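Local coordinates for Trypsin/chymotrypsin inhibitor (Alocasia macrorrhizos, PDB 5YCZ), which inhibits the serine proteases trypsin and alpha-chymotrypsin as a homodimeric Kunitz-type inhibitor from giant taro, at residues P137-T140 / G141-R144. Sequence-based numbering, arbitrary orientation.
Sequences PCST and GVER
Ser-139 meets both Val-142 and Arg-144 where the loop bends at Gly-141. Its CB lies 3.5 Å from CG1 of Val-142, and both side chains start out toward the opposite limb. The two methyls of Val-142 divide the work. With chi1 at 85°, CG1 is flanked by the valine's own backbone N and carbonyl carbon and turns to the serine, while CG2, anti to N, lies beneath the guanidinium of Arg-144, 3.4 Å from its plane and over its centre. A like first torsion in the arginine (chi1 85°), followed by a chain extended from CG to NE, lays one flat face of the guanidinium on this methyl of its own limb and brings its edge to the other limb. There NH2 approaches Ser-139 OG near the guanidinium plane, at 3.5 Å, a loose polar approach with no clear hydrogen bond. Glu-61 lies close to both groups and forms a long, weak ion pair with Arg-144 NH2, while Lys-107 comes near NH1 of the same arginine.

At the bend Gly-141 has a positive phi of 61°. The CB of Thr-140 points away from the following limb; Thr-140 N donates a hydrogen bond to Thr-73 OG1, and Gly-141 O accepts one from Asn-62. Beyond the bend, Glu-143 is the centre of an inverse gamma turn, closed by a weak bond of 3.0 Å from Arg-144 N to Val-142 O.

Cys-138 anchors the incoming limb through its disulfide to Cys-147. The arrangement is a bend without regular secondary structure, in the disulfide-bearing surface loop that joins strands 131-135 and 153-159 of the Kunitz-type beta-trefoil, away from the predicted reactive bond.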
ATOM      1  N   PRO A 137     -11.236 -13.221 -12.639  1.00 24.31           N
ATOM      2  CA  PRO A 137     -10.192 -14.136 -12.164  1.00 26.32           C
ATOM      3  C   PRO A 137      -9.169 -14.519 -13.213  1.00 30.16           C
ATOM      4  O   PRO A 137      -8.053 -14.902 -12.847  1.00 32.80           O
ATOM      5  CB  PRO A 137     -10.995 -15.353 -11.697  1.00 23.58           C
ATOM      6  CG  PRO A 137     -12.275 -14.778 -11.262  1.00 25.44           C
ATOM      7  CD  PRO A 137     -12.573 -13.637 -12.200  1.00 26.87           C
ATOM      8  N   CYS A 138      -9.481 -14.413 -14.495  1.00 27.40           N
ATOM      9  CA  CYS A 138      -8.542 -14.814 -15.535  1.00 31.04           C
ATOM     10  C   CYS A 138      -7.837 -13.593 -16.101  1.00 31.53           C
ATOM     11  O   CYS A 138      -8.492 -12.634 -16.522  1.00 29.93           O
ATOM     12  CB  CYS A 138      -9.257 -15.569 -16.653  1.00 37.63           C
ATOM     13  SG  CYS A 138      -9.825 -17.180 -16.131  1.00 46.85           S
ATOM     14  N   SER A 139      -6.506 -13.640 -16.130  1.00 33.39           N
ATOM     15  CA  SER A 139      -5.754 -12.508 -16.654  1.00 33.45           C
ATOM     16  C   SER A 139      -6.185 -12.199 -18.079  1.00 33.94           C
ATOM     17  O   SER A 139      -6.685 -13.061 -18.811  1.00 35.01           O
ATOM     18  CB  SER A 139      -4.252 -12.776 -16.610  1.00 31.81           C
ATOM     19  OG  SER A 139      -3.724 -12.585 -15.306  1.00 33.45           O
ATOM     20  N   THR A 140      -6.007 -10.937 -18.454  1.00 36.22           N
ATOM     21  CA  THR A 140      -6.388 -10.467 -19.774  1.00 36.28           C
ATOM     22  C   THR A 140      -5.608  -9.198 -20.079  1.00 35.71           C
ATOM     23  O   THR A 140      -5.157  -8.491 -19.173  1.00 35.42           O
ATOM     24  CB  THR A 140      -7.892 -10.231 -19.860  1.00 35.18           C
ATOM     25  OG1 THR A 140      -8.273 -10.206 -21.237  1.00 55.46           O
ATOM     26  CG2 THR A 140      -8.262  -8.939 -19.223  1.00 31.47           C
ATOM     27  N   GLY A 141      -5.450  -8.920 -21.372  1.00 41.57           N
ATOM     28  CA  GLY A 141      -4.468  -7.929 -21.766  1.00 39.72           C
ATOM     29  C   GLY A 141      -3.056  -8.300 -21.376  1.00 43.02           C
ATOM     30  O   GLY A 141      -2.193  -7.423 -21.290  1.00 41.35           O
ATOM     31  N   VAL A 142      -2.794  -9.582 -21.128  1.00 41.87           N
ATOM     32  CA  VAL A 142      -1.516 -10.047 -20.609  1.00 44.60           C
ATOM     33  C   VAL A 142      -0.931 -11.022 -21.622  1.00 49.78           C
ATOM     34  O   VAL A 142      -1.630 -11.914 -22.121  1.00 55.77           O
ATOM     35  CB  VAL A 142      -1.675 -10.689 -19.213  1.00 45.59           C
ATOM     36  CG1 VAL A 142      -2.077 -12.168 -19.289  1.00 47.19           C
ATOM     37  CG2 VAL A 142      -0.429 -10.509 -18.388  1.00 44.31           C
ATOM     38  N   GLU A 143       0.333 -10.818 -21.973  1.00 50.96           N
ATOM     39  CA  GLU A 143       0.969 -11.663 -22.981  1.00 59.88           C
ATOM     40  C   GLU A 143       1.622 -12.859 -22.284  1.00 59.64           C
ATOM     41  O   GLU A 143       2.845 -13.005 -22.207  1.00 64.72           O
ATOM     42  CB  GLU A 143       1.960 -10.859 -23.811  1.00 62.10           C
ATOM     43  CG  GLU A 143       2.010 -11.285 -25.277  1.00 68.86           C
ATOM     44  CD  GLU A 143       3.383 -11.082 -25.914  1.00 76.22           C
ATOM     45  OE1 GLU A 143       4.364 -10.846 -25.171  1.00 80.57           O
ATOM     46  OE2 GLU A 143       3.483 -11.176 -27.160  1.00 72.73           O
ATOM     47  N   ARG A 144       0.760 -13.712 -21.747  1.00 52.04           N
ATOM     48  CA  ARG A 144       1.175 -14.999 -21.208  1.00 50.41           C
ATOM     49  C   ARG A 144      -0.057 -15.891 -21.156  1.00 53.40           C
ATOM     50  O   ARG A 144      -1.188 -15.407 -21.307  1.00 52.30           O
ATOM     51  CB  ARG A 144       1.821 -14.846 -19.817  1.00 51.43           C
ATOM     52  CG  ARG A 144       0.838 -14.819 -18.646  1.00 53.38           C
ATOM     53  CD  ARG A 144       1.474 -14.162 -17.435  1.00 54.92           C
ATOM     54  NE  ARG A 144       0.485 -13.546 -16.555  1.00 48.36           N
ATOM     55  CZ  ARG A 144       0.703 -12.446 -15.840  1.00 49.15           C
ATOM     56  NH1 ARG A 144       1.876 -11.820 -15.907  1.00 53.71           N
ATOM     57  NH2 ARG A 144      -0.259 -11.967 -15.063  1.00 46.41           N
TER